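Local coordinates for protein cellulase CEL9M (Clostridium cellulolyticum, PDB 1IA6) that probably cleaves internal beta-1,4-glucosidic bonds in cellulose and related beta-glucans, as a family 9 glycoside hydrolase built on an alpha barrel, at residues Ser13-Phe17 and Asn416-Val420; Pro147-Asp153 and Asn194-Gly198. All coordinates share one frame; numbering follows the deposited sequence. Where two conformers were deposited one is given.

Contact 1 of 2, residues Ser13-Phe17 and Asn416-Val420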
ATOM      1  N   SER A  13      -2.788  -6.358 -11.077  1.00  7.42           N
ATOM      2  CA  SER A  13      -2.293  -5.586  -9.936  1.00  7.66           C
ATOM      3  C   SER A  13      -2.592  -6.254  -8.595  1.00  7.75           C
ATOM      4  O   SER A  13      -1.858  -6.072  -7.621  1.00  7.58           O
ATOM      5  CB  SER A  13      -2.864  -4.161  -9.964  1.00  8.65           C
ATOM      6  OG  SER A  13      -4.263  -4.150  -9.751  1.00 12.89           O
ATOM      7  N   ILE A  14      -3.671  -7.028  -8.547  1.00  6.16           N
ATOM      8  CA  ILE A  14      -4.043  -7.738  -7.326  1.00  7.46           C
ATOM      9  C   ILE A  14      -3.204  -9.009  -7.211  1.00  9.21           C
ATOM     10  O   ILE A  14      -2.744  -9.369  -6.131  1.00  8.16           O
ATOM     11  CB  ILE A  14      -5.531  -8.124  -7.344  1.00  7.07           C
ATOM     12  CG1 ILE A  14      -6.392  -6.860  -7.357  1.00  9.79           C
ATOM     13  CG2 ILE A  14      -5.858  -9.008  -6.141  1.00  7.34           C
ATOM     14  CD1 ILE A  14      -7.854  -7.120  -7.682  1.00 10.08           C
ATOM     15  N   ILE A  15      -3.009  -9.682  -8.343  1.00  9.42           N
ATOM     16  CA  ILE A  15      -2.222 -10.911  -8.396  1.00  9.81           C
ATOM     17  C   ILE A  15      -0.786 -10.697  -7.922  1.00  9.25           C
ATOM     18  O   ILE A  15      -0.182 -11.588  -7.319  1.00 10.08           O
ATOM     19  CB  ILE A  15      -2.215 -11.479  -9.837  1.00 11.75           C
ATOM     20  CG1 ILE A  15      -3.510 -12.256 -10.083  1.00 14.64           C
ATOM     21  CG2 ILE A  15      -0.989 -12.347 -10.066  1.00 17.28           C
ATOM     22  CD1 ILE A  15      -3.759 -12.583 -11.555  1.00 17.16           C
ATOM     23  N   PHE A  16      -0.246  -9.516  -8.195  1.00  7.88           N
ATOM     24  CA  PHE A  16       1.117  -9.178  -7.791  1.00  8.43           C
ATOM     25  C   PHE A  16       1.438  -9.561  -6.347  1.00  8.24           C
ATOM     26  O   PHE A  16       2.503 -10.100  -6.064  1.00  9.00           O
ATOM     27  CB  PHE A  16       1.361  -7.675  -7.949  1.00  9.22           C
ATOM     28  CG  PHE A  16       2.566  -7.180  -7.202  1.00 10.24           C
ATOM     29  CD1 PHE A  16       3.848  -7.487  -7.642  1.00 11.94           C
ATOM     30  CD2 PHE A  16       2.418  -6.443  -6.028  1.00 11.37           C
ATOM     31  CE1 PHE A  16       4.966  -7.070  -6.926  1.00 13.80           C
ATOM     32  CE2 PHE A  16       3.528  -6.023  -5.306  1.00 12.64           C
ATOM     33  CZ  PHE A  16       4.804  -6.336  -5.754  1.00 13.77           C
ATOM     34  N   PHE A  17       0.517  -9.274  -5.434  1.00  7.89           N
ATOM     35  CA  PHE A  17       0.750  -9.556  -4.024  1.00  8.81           C
ATOM     36  C   PHE A  17       1.116 -11.000  -3.705  1.00  8.59           C
ATOM     37  O   PHE A  17       1.800 -11.259  -2.716  1.00  8.28           O
ATOM     38  CB  PHE A  17      -0.454  -9.081  -3.211  1.00  8.77           C
ATOM     39  CG  PHE A  17      -0.595  -7.585  -3.197  1.00  8.90           C
ATOM     40  CD1 PHE A  17       0.180  -6.810  -2.338  1.00  9.38           C
ATOM     41  CD2 PHE A  17      -1.438  -6.943  -4.098  1.00  8.06           C
ATOM     42  CE1 PHE A  17       0.121  -5.418  -2.378  1.00  8.55           C
ATOM     43  CE2 PHE A  17      -1.503  -5.552  -4.148  1.00  8.67           C
ATOM     44  CZ  PHE A  17      -0.722  -4.788  -3.288  1.00  8.77           C
ATOM     45  N   ASN A 416       2.067  -0.917  -5.417  1.00  6.61           N
ATOM     46  CA  ASN A 416       0.861  -1.543  -5.940  1.00  7.33           C
ATOM     47  C   ASN A 416      -0.431  -1.241  -5.201  1.00  8.72           C
ATOM     48  O   ASN A 416      -1.507  -1.309  -5.793  1.00  8.38           O
ATOM     49  CB  ASN A 416       1.047  -3.059  -6.031  1.00  7.68           C
ATOM     50  CG  ASN A 416       1.602  -3.486  -7.377  1.00 10.48           C
ATOM     51  OD1 ASN A 416       2.723  -3.131  -7.736  1.00  9.19           O
ATOM     52  ND2 ASN A 416       0.810  -4.238  -8.134  1.00  9.24           N
ATOM     53  N   ALA A 417      -0.344  -0.905  -3.918  1.00  8.74           N
ATOM     54  CA  ALA A 417      -1.553  -0.612  -3.154  1.00  8.60           C
ATOM     55  C   ALA A 417      -2.369   0.493  -3.826  1.00  9.07           C
ATOM     56  O   ALA A 417      -3.571   0.342  -4.051  1.00  7.73           O
ATOM     57  CB  ALA A 417      -1.190  -0.205  -1.730  1.00  9.94           C
ATOM     58  N   GLY A 418      -1.702   1.596  -4.156  1.00  7.69           N
ATOM     59  CA  GLY A 418      -2.369   2.714  -4.800  1.00  9.44           C
ATOM     60  C   GLY A 418      -2.807   2.412  -6.221  1.00  9.63           C
ATOM     61  O   GLY A 418      -3.792   2.978  -6.700  1.00 10.50           O
ATOM     62  N   LEU A 419      -2.080   1.528  -6.897  1.00  8.35           N
ATOM     63  CA  LEU A 419      -2.412   1.156  -8.271  1.00  9.91           C
ATOM     64  C   LEU A 419      -3.737   0.414  -8.301  1.00  8.61           C
ATOM     65  O   LEU A 419      -4.593   0.688  -9.141  1.00  9.30           O
ATOM     66  CB  LEU A 419      -1.320   0.268  -8.876  1.00 10.64           C
ATOM     67  CG  LEU A 419      -1.597  -0.247 -10.296  1.00 11.73           C
ATOM     68  CD1 LEU A 419      -1.692   0.931 -11.266  1.00 12.11           C
ATOM     69  CD2 LEU A 419      -0.503  -1.197 -10.728  1.00 11.81           C
ATOM     70  N   VAL A 420      -3.907  -0.536  -7.388  1.00  8.40           N
ATOM     71  CA  VAL A 420      -5.153  -1.290  -7.335  1.00  8.88           C
ATOM     72  C   VAL A 420      -6.325  -0.324  -7.177  1.00  8.91           C
ATOM     73  O   VAL A 420      -7.330  -0.433  -7.879  1.00 10.52           O
ATOM     74  CB  VAL A 420      -5.166  -2.286  -6.158  1.00  8.93           C
ATOM     75  CG1 VAL A 420      -6.527  -2.965  -6.068  1.00  8.66           C
ATOM     76  CG2 VAL A 420      -4.076  -3.326  -6.346  1.00  9.25           C
TER

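Contact 2 of 2, residues Pro147-Asp153 and Asn194-Gly198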
ATOM      1  N   PRO A 147       3.295  -0.142  25.979  1.00 16.15           N
ATOM      2  CA  PRO A 147       3.145   1.093  26.759  1.00 18.13           C
ATOM      3  C   PRO A 147       4.372   2.000  26.867  1.00 18.67           C
ATOM      4  O   PRO A 147       4.229   3.198  27.097  1.00 19.57           O
ATOM      5  CB  PRO A 147       2.674   0.579  28.117  1.00 16.64           C
ATOM      6  CG  PRO A 147       1.816  -0.581  27.721  1.00 16.57           C
ATOM      7  CD  PRO A 147       2.693  -1.280  26.695  1.00 16.77           C
ATOM      8  N   SER A 148       5.566   1.445  26.687  1.00 18.08           N
ATOM      9  CA  SER A 148       6.782   2.246  26.792  1.00 20.75           C
ATOM     10  C   SER A 148       7.484   2.484  25.458  1.00 20.55           C
ATOM     11  O   SER A 148       8.495   3.185  25.399  1.00 20.37           O
ATOM     12  CB  SER A 148       7.758   1.582  27.765  1.00 21.65           C
ATOM     13  OG  SER A 148       8.125   0.293  27.310  1.00 25.17           O
ATOM     14  N   SER A 149       6.946   1.909  24.390  0.50 19.55           N
ATOM     15  CA  SER A 149       7.526   2.056  23.059  0.50 18.54           C
ATOM     16  C   SER A 149       6.445   2.466  22.060  0.50 18.17           C
ATOM     17  O   SER A 149       5.662   1.634  21.602  0.50 17.54           O
ATOM     18  CB  SER A 149       8.169   0.736  22.621  0.50 20.03           C
ATOM     19  OG  SER A 149       8.785   0.860  21.352  0.50 21.14           O
ATOM     20  N   PRO A 150       6.394   3.762  21.709  1.00 15.68           N
ATOM     21  CA  PRO A 150       5.406   4.291  20.766  1.00 15.57           C
ATOM     22  C   PRO A 150       5.606   3.898  19.305  1.00 13.59           C
ATOM     23  O   PRO A 150       6.724   3.639  18.857  1.00 11.85           O
ATOM     24  CB  PRO A 150       5.524   5.797  20.961  1.00 16.07           C
ATOM     25  CG  PRO A 150       6.984   5.961  21.217  1.00 18.06           C
ATOM     26  CD  PRO A 150       7.279   4.838  22.191  1.00 17.00           C
ATOM     27  N   ALA A 151       4.497   3.869  18.576  1.00 11.31           N
ATOM     28  CA  ALA A 151       4.488   3.552  17.152  1.00 10.82           C
ATOM     29  C   ALA A 151       3.097   3.947  16.673  1.00  8.69           C
ATOM     30  O   ALA A 151       2.415   3.181  15.998  1.00  8.62           O
ATOM     31  CB  ALA A 151       4.724   2.062  16.936  1.00 10.53           C
ATOM     32  N   SER A 152       2.692   5.162  17.035  1.00  8.24           N
ATOM     33  CA  SER A 152       1.371   5.682  16.696  1.00  8.42           C
ATOM     34  C   SER A 152       0.987   5.606  15.227  1.00  8.62           C
ATOM     35  O   SER A 152      -0.169   5.322  14.902  1.00  8.60           O
ATOM     36  CB  SER A 152       1.246   7.130  17.171  1.00  8.48           C
ATOM     37  OG  SER A 152       1.495   7.224  18.561  1.00 11.20           O
ATOM     38  N   ASP A 153       1.936   5.872  14.336  1.00  7.81           N
ATOM     39  CA  ASP A 153       1.630   5.826  12.913  1.00  8.54           C
ATOM     40  C   ASP A 153       1.398   4.392  12.440  1.00  9.05           C
ATOM     41  O   ASP A 153       0.426   4.115  11.732  1.00  8.08           O
ATOM     42  CB  ASP A 153       2.739   6.516  12.096  1.00  7.21           C
ATOM     43  CG  ASP A 153       4.136   5.984  12.405  1.00  7.39           C
ATOM     44  OD1 ASP A 153       4.339   5.365  13.469  1.00  7.46           O
ATOM     45  OD2 ASP A 153       5.045   6.206  11.579  1.00  8.17           O
ATOM     46  N   ASN A 194       0.293   6.535  23.976  1.00 14.16           N
ATOM     47  CA  ASN A 194       1.704   6.929  23.969  1.00 16.17           C
ATOM     48  C   ASN A 194       1.995   7.359  22.535  1.00 15.40           C
ATOM     49  O   ASN A 194       2.082   6.526  21.634  1.00 13.98           O
ATOM     50  CB  ASN A 194       2.600   5.749  24.344  1.00 19.20           C
ATOM     51  CG  ASN A 194       4.035   6.172  24.608  1.00 23.65           C
ATOM     52  OD1 ASN A 194       4.572   7.040  23.922  1.00 28.81           O
ATOM     53  ND2 ASN A 194       4.666   5.553  25.598  1.00 27.35           N
ATOM     54  N   GLN A 195       2.157   8.660  22.334  1.00 13.66           N
ATOM     55  CA  GLN A 195       2.358   9.209  21.000  1.00 14.06           C
ATOM     56  C   GLN A 195       3.784   9.418  20.507  1.00 14.31           C
ATOM     57  O   GLN A 195       4.618  10.019  21.186  1.00 14.03           O
ATOM     58  CB  GLN A 195       1.563  10.512  20.887  1.00 13.84           C
ATOM     59  CG  GLN A 195       0.057  10.274  20.838  1.00 14.15           C
ATOM     60  CD  GLN A 195      -0.764  11.534  21.010  1.00 14.96           C
ATOM     61  OE1 GLN A 195      -0.329  12.628  20.657  1.00 16.04           O
ATOM     62  NE2 GLN A 195      -1.974  11.380  21.541  1.00 12.61           N
ATOM     63  N   GLY A 196       4.036   8.926  19.296  1.00 12.52           N
ATOM     64  CA  GLY A 196       5.342   9.037  18.670  1.00 13.24           C
ATOM     65  C   GLY A 196       5.386   8.111  17.464  1.00 14.05           C
ATOM     66  O   GLY A 196       4.589   7.176  17.386  1.00 14.29           O
ATOM     67  N   VAL A 197       6.290   8.350  16.519  1.00 13.65           N
ATOM     68  CA  VAL A 197       6.366   7.475  15.350  1.00 12.60           C
ATOM     69  C   VAL A 197       7.114   6.182  15.665  1.00 13.70           C
ATOM     70  O   VAL A 197       7.972   6.148  16.550  1.00 13.35           O
ATOM     71  CB  VAL A 197       7.063   8.166  14.150  1.00 13.77           C
ATOM     72  CG1 VAL A 197       6.260   9.383  13.716  1.00 14.83           C
ATOM     73  CG2 VAL A 197       8.489   8.558  14.523  1.00 14.64           C
ATOM     74  N   GLY A 198       6.778   5.121  14.935  1.00 12.59           N
ATOM     75  CA  GLY A 198       7.422   3.834  15.135  1.00 10.85           C
ATOM     76  C   GLY A 198       8.785   3.782  14.468  1.00 12.05           C
ATOM     77  O   GLY A 198       9.192   4.737  13.805  1.00 11.98           O
TER
HETATM   78  O   HOH W   1       9.362   4.287  18.742  1.00 31.79           O
HETATM   79  O   HOH W   2       2.054   4.148  20.234  1.00 10.02           O
HETATM   80  O   HOH W   3       7.145   4.474  11.829  1.00 11.52           O

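Contact 1 of 2, residues Ser13-Phe17 and Asn416-Val420
Asn416 lays its side-chain amide against the ring of Phe16 as a tilted stack, the two planes 25° apart and Asn416 CG 3.4 Å from Phe16 CD2. Its OD1 reaches over one face of the ring, displaced toward the rim. The amide also spans the gap to the neighbouring turn: Asn416 ND2 donates to Ser13 O over 3.3 Å, in the carbonyl plane and on a lone pair, with an N-H...O angle of 151°. Phe17 meets the same residue differently. Its ring stands perpendicular to the amide and brings Phe17 CZ to 3.7 Å from Asn416 CB.

One turn further on, Val420 divides its two methyls. Val420 CG1, anti to the backbone N (chi1 175°), meets Ile14 CG1 at 4.1 Å, while Val420 CG2 lies at the edge of the Phe17 ring and 3.5 Å from Ser13 OG. That hydroxyl is bonded to Leu10 O within its own helix.

Farther out, Leu74 of helix 64-80 touches both Phe17 and Val420, and Met94 of helix 91-107 touches Val420. Gly387 O takes a second bond from Asn416 ND2, and Leu389 N donates to Asn416 OD1.

Thus helix 6-15 is joined to helix 413-429 of the alpha barrel by a buried amide whose three hydrogen bonds fix its rotation and satisfy both its nitrogen and its oxygen within an otherwise largely apolar interface.

Contact 2 of 2, residues Pro147-Asp153 and Asn194-Gly198
Ser152 and Gly196 are joined twice where helix 152-169 of the alpha barrel begins, just after the N-cap residue Ala151. Ser152 N donates to Gly196 O at 2.8 Å, approaching the oxygen almost head-on, in line with the carbonyl bond, so a backbone carbonyl of the loop following helix 174-193 satisfies an amide in the first turn. In return Gly196 N donates to Ser152 OG at 3.1 Å. The hydroxyl is also bonded to Gly191 O near the end of helix 174-193.

At the outer end, Asn194 ND2 grips Pro147 O at 2.8 Å, the acceptor lying near the amide plane but the nitrogen standing 42° out of the carbonyl plane. Asn194 OD1 rests 3.3 Å from Pro150 CB, packed against the proline ring.

Waters complete the backbone pairing. One donates to both Pro150 O and Val197 O. A second accepts from Ala151 N and lies 2.8 Å from Asn194 O, to which it may donate.

At the inner end, Asp153 turns its carboxylate toward the loop. Its side chain lies about 4 Å from the bound calcium ion, whose ligands include Asp212 and Asp257, so Asp153 probably belongs to the second shell, and the cation would help offset this gathering of carboxylates. A third water donates to Asp153 OD2 at 2.7 Å and, weakly, to Gly198 O. The other carboxylate oxygen, Asp153 OD1, takes the N-H of Gly198 on its syn side at 2.9 Å, 20° out of the carboxylate plane.

How the contacts relate
Starting from the N terminus, the chain enters contact 1 at the end of helix 6-15 and returns to it only at helix 413-429, so this contact closes a loop of nearly 400 residues that holds most of the barrel. Contact 2 is nested inside that loop. It closes a much shorter one, in which helices 152-169 and 174-193 run as consecutive helices before the chain comes back at 194-198. The two do not touch: their centres are 29 Å apart and their nearest atoms about 14 Å. Contact 1 joins the first and last helices of the chain near its centre, whereas contact 2 ties a helix start to a loop farther out, beside the calcium site.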